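Local coordinates for flagellar hook-associated protein (Burkholderia pseudomallei, PDB 4UT1) that probably forms, as the junction protein FlgK, part of the connection between the flagellar hook and the filament, in a structural and not an enzymatic role, at residues Q624-Q627 against A628-V632; L293-S297 against Q298-P302; V173-I176 against N177-S181; G123-T126 against V127-A131. One frame throughout, in Å; residues are numbered along the deposited sequence.

Contact 1: Q624-Q627 against A628-V632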
ATOM      1  N   GLN A 624     -33.344  -1.242  25.559  1.00 16.44           N
ATOM      2  CA  GLN A 624     -34.355  -0.407  26.195  1.00 18.17           C
ATOM      3  C   GLN A 624     -35.609  -0.252  25.332  1.00 16.62           C
ATOM      4  O   GLN A 624     -36.722  -0.315  25.837  1.00 18.55           O
ATOM      5  CB  GLN A 624     -33.767   0.959  26.523  1.00 18.53           C
ATOM      6  CG  GLN A 624     -32.612   0.870  27.518  1.00 18.99           C
ATOM      7  CD  GLN A 624     -31.696   2.065  27.461  1.00 19.51           C
ATOM      8  OE1 GLN A 624     -32.115   3.173  27.135  1.00 22.14           O
ATOM      9  NE2 GLN A 624     -30.425   1.845  27.783  1.00 23.59           N
ATOM     10  N   ILE A 625     -35.429  -0.054  24.031  1.00 18.21           N
ATOM     11  CA  ILE A 625     -36.574   0.043  23.120  1.00 18.20           C
ATOM     12  C   ILE A 625     -37.346  -1.274  23.088  1.00 19.43           C
ATOM     13  O   ILE A 625     -38.588  -1.293  23.052  1.00 17.12           O
ATOM     14  CB  ILE A 625     -36.113   0.433  21.706  1.00 19.47           C
ATOM     15  CG1 ILE A 625     -35.371   1.770  21.769  1.00 15.53           C
ATOM     16  CG2 ILE A 625     -37.288   0.480  20.735  1.00 18.85           C
ATOM     17  CD1 ILE A 625     -34.866   2.256  20.429  1.00 19.13           C
ATOM     18  N   THR A 626     -36.606  -2.378  23.133  1.00 17.92           N
ATOM     19  CA  THR A 626     -37.211  -3.703  23.117  1.00 20.77           C
ATOM     20  C   THR A 626     -38.058  -3.918  24.360  1.00 19.55           C
ATOM     21  O   THR A 626     -39.183  -4.416  24.279  1.00 18.74           O
ATOM     22  CB  THR A 626     -36.135  -4.801  23.005  1.00 24.24           C
ATOM     23  OG1 THR A 626     -35.489  -4.691  21.731  1.00 24.81           O
ATOM     24  CG2 THR A 626     -36.752  -6.193  23.144  1.00 23.68           C
ATOM     25  N   GLN A 627     -37.518  -3.527  25.510  1.00 18.86           N
ATOM     26  CA  GLN A 627     -38.233  -3.676  26.767  1.00 21.09           C
ATOM     27  C   GLN A 627     -39.466  -2.786  26.772  1.00 19.48           C
ATOM     28  O   GLN A 627     -40.510  -3.179  27.284  1.00 19.68           O
ATOM     29  CB  GLN A 627     -37.328  -3.355  27.962  1.00 18.20           C
ATOM     30  CG  GLN A 627     -36.221  -4.370  28.188  1.00 21.93           C
ATOM     31  CD  GLN A 627     -35.458  -4.110  29.466  1.00 21.02           C
ATOM     32  OE1 GLN A 627     -36.027  -3.675  30.463  1.00 21.13           O
ATOM     33  NE2 GLN A 627     -34.157  -4.363  29.440  1.00 26.74           N
ATOM     34  N   ALA A 628     -39.348  -1.593  26.194  1.00 16.36           N
ATOM     35  CA  ALA A 628     -40.493  -0.695  26.089  1.00 16.55           C
ATOM     36  C   ALA A 628     -41.605  -1.367  25.282  1.00 20.46           C
ATOM     37  O   ALA A 628     -42.760  -1.410  25.707  1.00 20.38           O
ATOM     38  CB  ALA A 628     -40.088   0.643  25.449  1.00 15.48           C
ATOM     39  N   GLN A 629     -41.247  -1.918  24.125  1.00 17.55           N
ATOM     40  CA  GLN A 629     -42.241  -2.516  23.243  1.00 20.21           C
ATOM     41  C   GLN A 629     -42.872  -3.749  23.876  1.00 18.98           C
ATOM     42  O   GLN A 629     -44.059  -4.011  23.692  1.00 21.69           O
ATOM     43  CB  GLN A 629     -41.620  -2.875  21.892  1.00 22.87           C
ATOM     44  CG  GLN A 629     -42.559  -3.635  20.955  1.00 25.62           C
ATOM     45  CD  GLN A 629     -43.733  -2.797  20.465  1.00 30.89           C
ATOM     46  OE1 GLN A 629     -43.581  -1.624  20.116  1.00 37.75           O
ATOM     47  NE2 GLN A 629     -44.913  -3.406  20.432  1.00 33.05           N
ATOM     48  N   GLN A 630     -42.078  -4.498  24.629  1.00 18.16           N
ATOM     49  CA  GLN A 630     -42.570  -5.696  25.295  1.00 22.49           C
ATOM     50  C   GLN A 630     -43.503  -5.351  26.454  1.00 26.53           C
ATOM     51  O   GLN A 630     -44.166  -6.242  27.009  1.00 27.54           O
ATOM     52  CB  GLN A 630     -41.395  -6.552  25.780  1.00 25.31           C
ATOM     53  CG  GLN A 630     -40.551  -7.151  24.643  1.00 21.60           C
ATOM     54  CD  GLN A 630     -39.303  -7.869  25.144  1.00 28.80           C
ATOM     55  OE1 GLN A 630     -38.809  -7.596  26.242  1.00 31.80           O
ATOM     56  NE2 GLN A 630     -38.781  -8.788  24.335  1.00 30.12           N
ATOM     57  N   SER A 631     -43.581  -4.067  26.811  1.00 17.93           N
ATOM     58  CA  SER A 631     -44.434  -3.666  27.934  1.00 18.88           C
ATOM     59  C   SER A 631     -45.678  -2.855  27.533  1.00 19.26           C
ATOM     60  O   SER A 631     -46.387  -2.338  28.402  1.00 20.39           O
ATOM     61  CB  SER A 631     -43.611  -2.879  28.966  1.00 22.12           C
ATOM     62  OG  SER A 631     -42.988  -1.749  28.379  1.00 20.76           O
ATOM     63  N   VAL A 632     -45.957  -2.751  26.236  1.00 19.63           N
ATOM     64  CA  VAL A 632     -47.119  -1.984  25.782  1.00 19.98           C
ATOM     65  C   VAL A 632     -48.413  -2.717  26.107  1.00 21.17           C
ATOM     66  O   VAL A 632     -48.402  -3.905  26.432  1.00 22.08           O
ATOM     67  CB  VAL A 632     -47.095  -1.692  24.265  1.00 17.98           C
ATOM     68  CG1 VAL A 632     -45.842  -0.904  23.884  1.00 18.62           C
ATOM     69  CG2 VAL A 632     -47.212  -2.982  23.459  1.00 20.94           C
TER
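Gln630 lies alongside Thr626, one helical turn back, and the two side chains point the same way. CB of Gln630 lies 3.4 Å from Thr626 O. The next carbon, CG, comes closer still, 3.1 Å from Thr626 O, the same oxygen that accepts the backbone N-H of Gln630 (N to O 2.9 Å, N-H...O 151°). CG stands anti to its own carbonyl carbon (chi1 -66°), beside the backbone N, and the chain runs on extended, which carries the amide past that oxygen to the threonine methyl. There Gln630 CD sits 3.6 Å from Thr626 CG2, and at the tip Gln630 NE2 is 3.5 Å from the same CG2. The touch is van der Waals, because Thr626 offers its methyl group here and turns OG1 to Val622 O, where it is hydrogen-bonded. Ala628 and Gln629 keep the regular bonds to Gln624 O and Ile625 O. After these three bonds, counting that of Gln630, Ser631 N bonds to Ala628 O at 3.0 Å, three residues back. Ser631 OG lies 2.7 Å from Ala628 O and 3.1 Å from Gln627 O, and which one takes its proton is not settled. Ile625 and Thr626 pack on Leu82 of helix 80-106. The bonding pattern is that of the closing turn of helix 593-630 in the elongated bundle, where a serine hydroxyl folds back to within reach of two of the last carbonyls.

Contact 2: L293-S297 against Q298-P302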
ATOM      1  N   LEU A 293     -19.891  -5.386   5.732  1.00 13.52           N
ATOM      2  CA  LEU A 293     -19.460  -4.561   4.615  1.00 15.80           C
ATOM      3  C   LEU A 293     -18.654  -3.337   5.049  1.00 16.57           C
ATOM      4  O   LEU A 293     -17.633  -3.022   4.446  1.00 13.46           O
ATOM      5  CB  LEU A 293     -20.679  -4.123   3.792  1.00 15.11           C
ATOM      6  CG  LEU A 293     -21.433  -5.289   3.155  1.00 20.66           C
ATOM      7  CD1 LEU A 293     -22.725  -4.823   2.482  1.00 17.96           C
ATOM      8  CD2 LEU A 293     -20.543  -6.031   2.170  1.00 17.31           C
ATOM      9  N   ALA A 294     -19.112  -2.636   6.084  1.00 15.41           N
ATOM     10  CA  ALA A 294     -18.377  -1.461   6.571  1.00 16.58           C
ATOM     11  C   ALA A 294     -16.980  -1.825   7.093  1.00 16.06           C
ATOM     12  O   ALA A 294     -16.012  -1.100   6.857  1.00 17.59           O
ATOM     13  CB  ALA A 294     -19.170  -0.753   7.656  1.00 15.41           C
ATOM     14  N   PHE A 295     -16.884  -2.939   7.812  1.00 15.36           N
ATOM     15  CA  PHE A 295     -15.596  -3.430   8.293  1.00 15.36           C
ATOM     16  C   PHE A 295     -14.657  -3.684   7.125  1.00 16.41           C
ATOM     17  O   PHE A 295     -13.495  -3.274   7.148  1.00 15.68           O
ATOM     18  CB  PHE A 295     -15.774  -4.716   9.122  1.00 14.04           C
ATOM     19  CG  PHE A 295     -14.484  -5.450   9.402  1.00 14.84           C
ATOM     20  CD1 PHE A 295     -13.568  -4.950  10.310  1.00 12.62           C
ATOM     21  CD2 PHE A 295     -14.193  -6.649   8.754  1.00 16.73           C
ATOM     22  CE1 PHE A 295     -12.388  -5.624  10.563  1.00 14.90           C
ATOM     23  CE2 PHE A 295     -13.009  -7.326   9.003  1.00 14.60           C
ATOM     24  CZ  PHE A 295     -12.103  -6.809   9.909  1.00 15.25           C
ATOM     25  N   ARG A 296     -15.170  -4.344   6.093  1.00 15.48           N
ATOM     26  CA  ARG A 296     -14.360  -4.675   4.927  1.00 15.35           C
ATOM     27  C   ARG A 296     -13.820  -3.433   4.205  1.00 13.46           C
ATOM     28  O   ARG A 296     -12.617  -3.322   3.976  1.00 12.59           O
ATOM     29  CB  ARG A 296     -15.169  -5.531   3.941  1.00 12.24           C
ATOM     30  CG  ARG A 296     -14.317  -6.147   2.834  1.00 11.94           C
ATOM     31  CD  ARG A 296     -15.074  -7.197   2.043  1.00 14.04           C
ATOM     32  NE  ARG A 296     -16.160  -6.629   1.261  1.00 14.45           N
ATOM     33  CZ  ARG A 296     -17.042  -7.355   0.581  1.00 16.18           C
ATOM     34  NH1 ARG A 296     -16.954  -8.674   0.594  1.00 13.95           N
ATOM     35  NH2 ARG A 296     -18.006  -6.758  -0.115  1.00 15.38           N
ATOM     36  N   SER A 297     -14.705  -2.502   3.859  1.00 13.74           N
ATOM     37  CA  SER A 297     -14.303  -1.348   3.046  1.00 15.21           C
ATOM     38  C   SER A 297     -13.618  -0.236   3.848  1.00 14.68           C
ATOM     39  O   SER A 297     -12.837   0.534   3.288  1.00 15.61           O
ATOM     40  CB  SER A 297     -15.518  -0.763   2.305  1.00 17.64           C
ATOM     41  OG  SER A 297     -16.484  -0.273   3.223  1.00 20.54           O
ATOM     42  N   GLN A 298     -13.898  -0.137   5.146  1.00 15.32           N
ATOM     43  CA  GLN A 298     -13.394   1.011   5.901  1.00 17.21           C
ATOM     44  C   GLN A 298     -12.228   0.672   6.825  1.00 15.71           C
ATOM     45  O   GLN A 298     -11.464   1.558   7.218  1.00 18.15           O
ATOM     46  CB  GLN A 298     -14.528   1.655   6.699  1.00 17.12           C
ATOM     47  CG  GLN A 298     -15.704   2.116   5.818  1.00 19.49           C
ATOM     48  CD  GLN A 298     -15.304   3.143   4.779  1.00 26.14           C
ATOM     49  OE1 GLN A 298     -15.298   2.865   3.575  1.00 28.15           O
ATOM     50  NE2 GLN A 298     -14.969   4.341   5.236  1.00 25.14           N
ATOM     51  N   THR A 299     -12.066  -0.602   7.150  1.00 13.25           N
ATOM     52  CA  THR A 299     -10.995  -1.006   8.057  1.00 16.68           C
ATOM     53  C   THR A 299     -10.077  -2.048   7.428  1.00 14.78           C
ATOM     54  O   THR A 299      -8.870  -1.829   7.314  1.00 11.24           O
ATOM     55  CB  THR A 299     -11.566  -1.562   9.398  1.00 13.05           C
ATOM     56  OG1 THR A 299     -12.154  -0.493  10.152  1.00 17.26           O
ATOM     57  CG2 THR A 299     -10.474  -2.219  10.236  1.00 13.76           C
ATOM     58  N   LEU A 300     -10.647  -3.180   7.025  1.00 12.85           N
ATOM     59  CA  LEU A 300      -9.848  -4.317   6.557  1.00 12.62           C
ATOM     60  C   LEU A 300      -9.017  -4.029   5.300  1.00 12.85           C
ATOM     61  O   LEU A 300      -7.788  -4.177   5.303  1.00 13.12           O
ATOM     62  CB  LEU A 300     -10.759  -5.516   6.288  1.00 13.25           C
ATOM     63  CG  LEU A 300     -10.043  -6.832   5.978  1.00 13.57           C
ATOM     64  CD1 LEU A 300      -9.395  -7.373   7.239  1.00 15.30           C
ATOM     65  CD2 LEU A 300     -11.011  -7.857   5.388  1.00 14.80           C
ATOM     66  N   ASP A 301      -9.685  -3.623   4.225  1.00 12.25           N
ATOM     67  CA  ASP A 301      -9.001  -3.416   2.964  1.00 11.29           C
ATOM     68  C   ASP A 301      -8.034  -2.229   3.057  1.00 11.76           C
ATOM     69  O   ASP A 301      -6.933  -2.306   2.534  1.00 13.02           O
ATOM     70  CB  ASP A 301     -10.013  -3.237   1.814  1.00 11.56           C
ATOM     71  CG  ASP A 301     -10.745  -4.540   1.477  1.00 11.09           C
ATOM     72  OD1 ASP A 301     -10.350  -5.601   2.011  1.00 12.32           O
ATOM     73  OD2 ASP A 301     -11.722  -4.516   0.685  1.00 12.47           O
ATOM     74  N   PRO A 302      -8.428  -1.132   3.740  1.00 12.78           N
ATOM     75  CA  PRO A 302      -7.415  -0.081   3.886  1.00 11.59           C
ATOM     76  C   PRO A 302      -6.215  -0.549   4.684  1.00 13.35           C
ATOM     77  O   PRO A 302      -5.078  -0.204   4.339  1.00  8.67           O
ATOM     78  CB  PRO A 302      -8.166   1.033   4.629  1.00 11.27           C
ATOM     79  CG  PRO A 302      -9.593   0.839   4.193  1.00 12.38           C
ATOM     80  CD  PRO A 302      -9.759  -0.661   4.147  1.00 12.00           C
TER
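Phe295 and Leu300 both carry CG anti to the backbone N, at chi1 167° and -172°: the first torsion swings the ring toward residue 300, under Leu300 CB, and the second sends the leucine branch with CD1 to Phe295 CZ, 3.8 Å away. Leu300 CB stands above one face of Phe295 as a CH-pi contact, offset toward the rim. Thr299 CG2 approaches the ring obliquely, 3.9 Å from Phe295 CE1. The backbone explains why residues five apart meet: the turn widens to pi type. Phe295 O takes two donors, Leu300 N at 2.9 Å in an almost straight bond (175°) and Thr299 N at 3.0 Å from above the carbonyl plane. Asp301 N then reaches Arg296 O at 3.0 Å, again across five residues. Pro302 has no N-H to give, and its CG packs 3.4 Å from Ser297 O at the kink. Arg296 and Asp301 run side by side with their flat groups nearly parallel, yet their charged atoms do not touch. Asp301 is salt-bridged to Arg162, and Arg296 to Asp281 as well as hydrogen-bonded to Leu260 O of strand 260-265. The kinked helix 287-322 thus presents Phe295 and Thr299 to helix 80-106, and Leu300 and Arg296 to helix 134-193.

Contact 3: V173-I176 against N177-S181. With EDO (1,2-ethanediol), chain E.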
ATOM      1  N   VAL A 173     -27.053 -14.025   4.225  1.00 14.44           N
ATOM      2  CA  VAL A 173     -28.032 -14.037   3.138  1.00 12.56           C
ATOM      3  C   VAL A 173     -28.946 -15.263   3.225  1.00 16.23           C
ATOM      4  O   VAL A 173     -30.142 -15.161   2.969  1.00 13.39           O
ATOM      5  CB  VAL A 173     -27.345 -13.990   1.763  1.00 17.84           C
ATOM      6  CG1 VAL A 173     -28.279 -14.475   0.668  1.00 18.20           C
ATOM      7  CG2 VAL A 173     -26.899 -12.569   1.463  1.00 14.08           C
ATOM      8  N   THR A 174     -28.390 -16.412   3.586  1.00 18.07           N
ATOM      9  CA  THR A 174     -29.204 -17.618   3.731  1.00 17.72           C
ATOM     10  C   THR A 174     -30.276 -17.393   4.793  1.00 18.76           C
ATOM     11  O   THR A 174     -31.441 -17.768   4.613  1.00 18.92           O
ATOM     12  CB  THR A 174     -28.348 -18.848   4.087  1.00 17.66           C
ATOM     13  OG1 THR A 174     -27.330 -19.039   3.095  1.00 18.25           O
ATOM     14  CG2 THR A 174     -29.206 -20.095   4.136  1.00 18.60           C
ATOM     15  N   GLN A 175     -29.893 -16.768   5.899  1.00 19.67           N
ATOM     16  CA  GLN A 175     -30.849 -16.514   6.962  1.00 22.59           C
ATOM     17  C   GLN A 175     -31.883 -15.487   6.541  1.00 17.61           C
ATOM     18  O   GLN A 175     -33.069 -15.648   6.812  1.00 16.95           O
ATOM     19  CB  GLN A 175     -30.135 -16.055   8.226  1.00 17.79           C
ATOM     20  CG  GLN A 175     -29.172 -17.083   8.756  1.00 18.22           C
ATOM     21  CD  GLN A 175     -28.679 -16.729  10.133  1.00 26.82           C
ATOM     22  OE1 GLN A 175     -29.314 -15.946  10.850  1.00 24.50           O
ATOM     23  NE2 GLN A 175     -27.540 -17.294  10.516  1.00 27.18           N
ATOM     24  N   ILE A 176     -31.430 -14.429   5.887  1.00 16.30           N
ATOM     25  CA  ILE A 176     -32.345 -13.436   5.350  1.00 13.51           C
ATOM     26  C   ILE A 176     -33.419 -14.073   4.459  1.00 15.15           C
ATOM     27  O   ILE A 176     -34.589 -13.737   4.576  1.00 17.04           O
ATOM     28  CB  ILE A 176     -31.590 -12.364   4.547  1.00 13.25           C
ATOM     29  CG1 ILE A 176     -30.762 -11.507   5.503  1.00 14.94           C
ATOM     30  CG2 ILE A 176     -32.568 -11.505   3.728  1.00 14.44           C
ATOM     31  CD1 ILE A 176     -29.808 -10.567   4.813  1.00 16.74           C
ATOM     32  N   ASN A 177     -33.016 -14.978   3.566  1.00 13.05           N
ATOM     33  CA  ASN A 177     -33.969 -15.617   2.665  1.00 15.36           C
ATOM     34  C   ASN A 177     -34.956 -16.462   3.448  1.00 15.77           C
ATOM     35  O   ASN A 177     -36.141 -16.524   3.110  1.00 16.31           O
ATOM     36  CB  ASN A 177     -33.248 -16.473   1.618  1.00 14.90           C
ATOM     37  CG  ASN A 177     -32.477 -15.627   0.609  1.00 19.30           C
ATOM     38  OD1 ASN A 177     -32.781 -14.453   0.414  1.00 16.33           O
ATOM     39  ND2 ASN A 177     -31.492 -16.228  -0.048  1.00 16.98           N
ATOM     40  N   SER A 178     -34.467 -17.097   4.510  1.00 14.99           N
ATOM     41  CA  SER A 178     -35.338 -17.875   5.379  1.00 16.65           C
ATOM     42  C   SER A 178     -36.416 -17.006   6.012  1.00 17.55           C
ATOM     43  O   SER A 178     -37.584 -17.361   6.018  1.00 16.35           O
ATOM     44  CB  SER A 178     -34.525 -18.568   6.480  1.00 20.14           C
ATOM     45  OG  SER A 178     -33.725 -19.595   5.935  1.00 25.76           O
ATOM     46  N   TYR A 179     -36.018 -15.859   6.549  1.00 17.47           N
ATOM     47  CA  TYR A 179     -36.968 -14.968   7.206  1.00 18.28           C
ATOM     48  C   TYR A 179     -37.943 -14.274   6.256  1.00 19.71           C
ATOM     49  O   TYR A 179     -39.116 -14.100   6.588  1.00 18.97           O
ATOM     50  CB  TYR A 179     -36.222 -13.919   8.023  1.00 17.11           C
ATOM     51  CG  TYR A 179     -35.599 -14.514   9.269  1.00 19.00           C
ATOM     52  CD1 TYR A 179     -36.388 -15.145  10.221  1.00 23.26           C
ATOM     53  CD2 TYR A 179     -34.230 -14.450   9.490  1.00 22.30           C
ATOM     54  CE1 TYR A 179     -35.827 -15.706  11.364  1.00 22.13           C
ATOM     55  CE2 TYR A 179     -33.662 -15.000  10.624  1.00 20.47           C
ATOM     56  CZ  TYR A 179     -34.464 -15.621  11.559  1.00 22.45           C
ATOM     57  OH  TYR A 179     -33.896 -16.166  12.682  1.00 24.55           O
ATOM     58  N   THR A 180     -37.471 -13.870   5.083  1.00 16.33           N
ATOM     59  CA  THR A 180     -38.360 -13.217   4.133  1.00 18.95           C
ATOM     60  C   THR A 180     -39.419 -14.202   3.637  1.00 18.81           C
ATOM     61  O   THR A 180     -40.592 -13.852   3.532  1.00 18.26           O
ATOM     62  CB  THR A 180     -37.580 -12.623   2.952  1.00 14.46           C
ATOM     63  OG1 THR A 180     -36.824 -13.659   2.302  1.00 16.81           O
ATOM     64  CG2 THR A 180     -36.627 -11.541   3.458  1.00 16.18           C
ATOM     65  N   SER A 181     -39.004 -15.431   3.343  1.00 17.16           N
ATOM     66  CA  SER A 181     -39.945 -16.479   2.982  1.00 21.92           C
ATOM     67  C   SER A 181     -40.975 -16.703   4.092  1.00 19.41           C
ATOM     68  O   SER A 181     -42.162 -16.877   3.815  1.00 20.45           O
ATOM     69  CB  SER A 181     -39.203 -17.781   2.678  1.00 19.93           C
ATOM     70  OG  SER A 181     -40.127 -18.831   2.464  1.00 27.11           O
TER
HETATM   71  C1  EDO E1631     -35.899 -17.604  -0.225  1.00 23.46           C
HETATM   72  O1  EDO E1631     -36.383 -18.563   0.707  1.00 31.26           O
HETATM   73  C2  EDO E1631     -36.975 -16.590  -0.589  1.00 29.22           C
HETATM   74  O2  EDO E1631     -37.020 -15.501   0.338  1.00 22.11           O
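Val173 and Asn177 lie side by side on helix 134-193, the long helix of the FlgK bundle, in a part predicted to form coiled coil. The backbone bonds are regular alpha-helical ones, each joining residues four apart: Asn177 to Val173, Ser178 to Thr174, Tyr179 to Gln175 and Thr180 to Ile176.

Side-chain hydroxyls add to this. Ser178 OG sits beside its own backbone N (chi1 -70°) and from there donates to Thr174 O at 3.2 Å. Ser178 N bonds to that oxygen at 3.1 Å from the opposite face of the carbonyl plane, so one acceptor is gripped twice by a single residue.

Between side chains the contacts are van der Waals. Val173 CG1 meets Asn177 ND2 at 3.7 Å, while that amide hydrogen-bonds outward to Leu248 O of strand 244-252. Ile176 CG2 and Thr180 CG2 touch at 4.1 Å; Ile176 packs on Leu248 and on Leu214 of helix 201-215, Thr180 on Leu239 of strand 238-241. A separate close approach is that of Tyr179, which lays its ring back along the previous turn, with CD2 3.2 Å from Gln175 O and the oxygen oblique to the ring.

A 1,2-ethanediol, probably from the crystallisation liquor, lies against the helix and is also hydrogen-bonded to Ser245 OG. Both its hydroxyls donate to Asn177 O, O1 at 3.2 Å and O2 at 3.1 Å, and its O2 lies 2.7 Å from Thr180 OG1, whose own proton could also go to Ile176 O or Asn177 O.

Contact 4: G123-T126 against V127-A131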
ATOM      1  N   GLY A 123      20.827  -4.600  12.297  1.00 14.75           N
ATOM      2  CA  GLY A 123      21.652  -5.716  11.872  1.00 16.34           C
ATOM      3  C   GLY A 123      22.671  -5.309  10.816  1.00 16.65           C
ATOM      4  O   GLY A 123      23.804  -5.785  10.812  1.00 16.34           O
ATOM      5  N   LEU A 124      22.261  -4.420   9.917  1.00 12.97           N
ATOM      6  CA  LEU A 124      23.121  -3.969   8.828  1.00 15.78           C
ATOM      7  C   LEU A 124      24.192  -3.015   9.344  1.00 13.94           C
ATOM      8  O   LEU A 124      25.252  -2.866   8.746  1.00 14.03           O
ATOM      9  CB  LEU A 124      22.277  -3.317   7.731  1.00 13.91           C
ATOM     10  CG  LEU A 124      21.301  -4.284   7.040  1.00 12.15           C
ATOM     11  CD1 LEU A 124      20.481  -3.573   5.952  1.00 17.27           C
ATOM     12  CD2 LEU A 124      22.056  -5.442   6.420  1.00 15.16           C
ATOM     13  N   GLN A 125      23.913  -2.361  10.463  1.00 16.57           N
ATOM     14  CA  GLN A 125      24.927  -1.534  11.107  1.00 16.12           C
ATOM     15  C   GLN A 125      26.067  -2.406  11.642  1.00 16.71           C
ATOM     16  O   GLN A 125      27.248  -2.025  11.589  1.00 16.96           O
ATOM     17  CB  GLN A 125      24.298  -0.701  12.224  1.00 17.92           C
ATOM     18  CG  GLN A 125      25.318   0.088  13.029  1.00 29.61           C
ATOM     19  CD  GLN A 125      24.688   1.250  13.760  1.00 38.19           C
ATOM     20  OE1 GLN A 125      23.516   1.197  14.142  1.00 44.80           O
ATOM     21  NE2 GLN A 125      25.456   2.316  13.947  1.00 42.13           N
ATOM     22  N   THR A 126      25.713  -3.579  12.164  1.00 14.40           N
ATOM     23  CA  THR A 126      26.707  -4.548  12.609  1.00 17.19           C
ATOM     24  C   THR A 126      27.564  -4.984  11.435  1.00 17.39           C
ATOM     25  O   THR A 126      28.784  -5.094  11.549  1.00 14.06           O
ATOM     26  CB  THR A 126      26.032  -5.773  13.267  1.00 18.51           C
ATOM     27  OG1 THR A 126      25.320  -5.329  14.422  1.00 22.54           O
ATOM     28  CG2 THR A 126      27.049  -6.805  13.671  1.00 17.69           C
ATOM     29  N   VAL A 127      26.928  -5.204  10.290  1.00 13.68           N
ATOM     30  CA  VAL A 127      27.674  -5.568   9.100  1.00 13.23           C
ATOM     31  C   VAL A 127      28.597  -4.404   8.722  1.00 13.95           C
ATOM     32  O   VAL A 127      29.726  -4.617   8.294  1.00 12.75           O
ATOM     33  CB  VAL A 127      26.749  -5.920   7.910  1.00 16.03           C
ATOM     34  CG1 VAL A 127      27.551  -6.006   6.628  1.00 14.08           C
ATOM     35  CG2 VAL A 127      25.983  -7.241   8.180  1.00 13.73           C
ATOM     36  N   ALA A 128      28.120  -3.181   8.912  1.00 13.33           N
ATOM     37  CA  ALA A 128      28.881  -2.005   8.483  1.00 15.13           C
ATOM     38  C   ALA A 128      30.230  -1.934   9.197  1.00 14.58           C
ATOM     39  O   ALA A 128      31.209  -1.423   8.638  1.00 16.02           O
ATOM     40  CB  ALA A 128      28.084  -0.733   8.736  1.00 15.98           C
ATOM     41  N   ASN A 129      30.278  -2.448  10.425  1.00 16.40           N
ATOM     42  CA  ASN A 129      31.500  -2.415  11.236  1.00 16.54           C
ATOM     43  C   ASN A 129      32.305  -3.705  11.147  1.00 19.35           C
ATOM     44  O   ASN A 129      33.408  -3.800  11.696  1.00 17.83           O
ATOM     45  CB  ASN A 129      31.156  -2.143  12.700  1.00 17.24           C
ATOM     46  CG  ASN A 129      30.629  -0.748  12.923  1.00 20.59           C
ATOM     47  OD1 ASN A 129      31.118   0.211  12.328  1.00 25.73           O
ATOM     48  ND2 ASN A 129      29.628  -0.624  13.775  1.00 23.22           N
ATOM     49  N   ASN A 130      31.732  -4.700  10.474  1.00 14.09           N
ATOM     50  CA  ASN A 130      32.351  -6.010  10.319  1.00 18.46           C
ATOM     51  C   ASN A 130      32.041  -6.530   8.928  1.00 18.78           C
ATOM     52  O   ASN A 130      31.454  -7.610   8.774  1.00 16.44           O
ATOM     53  CB  ASN A 130      31.839  -7.016  11.369  1.00 18.22           C
ATOM     54  CG  ASN A 130      31.974  -6.512  12.792  1.00 19.39           C
ATOM     55  OD1 ASN A 130      32.997  -6.733  13.447  1.00 20.34           O
ATOM     56  ND2 ASN A 130      30.946  -5.827  13.276  1.00 15.58           N
ATOM     57  N   ALA A 131      32.411  -5.756   7.918  1.00 17.92           N
ATOM     58  CA  ALA A 131      31.866  -5.948   6.580  1.00 16.89           C
ATOM     59  C   ALA A 131      32.250  -7.284   5.949  1.00 16.14           C
ATOM     60  O   ALA A 131      31.509  -7.814   5.132  1.00 19.48           O
ATOM     61  CB  ALA A 131      32.296  -4.787   5.674  1.00 16.87           C
TER
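Val127 N bonds to Gly123 O at 3.2 Å and Ala128 N to Leu124 O at 2.9 Å, the last clear four-residue steps of helix 113-129. After them the backbone changes. Asn129 N lies between two oxygens: its bond to Gln125 O is weak, at 3.3 Å, and the one to Thr126 O, at 3.2 Å, arrives far above the carbonyl plane (68° out of it). Asn130 N then turns to Val127 O at 3.0 Å, three residues back, and Asn130 leaves the helical conformation.

The Asn130 side chain also reaches back to the helix. CG stands beside the backbone N (chi1 -54°), which swings the amide back over the preceding turn, and ND2 donates to Thr126 O at 2.9 Å. The bond is nearly straight, 169°, and Thr126 O lies close to the plane of the amide. That oxygen therefore holds Asn129 N and Asn130 ND2 together. Here the chain is turning from helix 113-129 into helix 134-193, and the two pair as a helical hairpin: Leu124 rests on Ala140, and Val127 on both Ala136 and Ala140. Helix 572-579 adds Leu577 beside Leu124 and Ala574 beside Val127 and Ala128.

The other side chains make simple van der Waals contacts. Ala128 CB comes to 3.2 Å from Gln125 O. The Thr126 and Asn130 side chains cross at an angle, with Thr126 CG2 4.0 Å from Asn130 ND2, and Val127 CG2 leans on the Gly123 carbonyl oxygen.

All four contacts are local, each along one helix of the long bundle or at its end, and none touches another. Contact 2 is the most enclosed, its centre about 15 Å from the centre of the chain, with an aromatic face and buried charges. Contact 1 lies on the surface, dominated by glutamines. Contacts 1 and 4 are helix ends on opposite sides of the chain's centre, about 70 Å apart between centres; in each a side chain comes back to the carbonyls, a hydroxyl in one and an amide in the other. Contact 3 is a regular mid-helix turn, against the pi-type kink of contact 2. Helix 134-193, carrying contact 3, also packs on contacts 2 and 4.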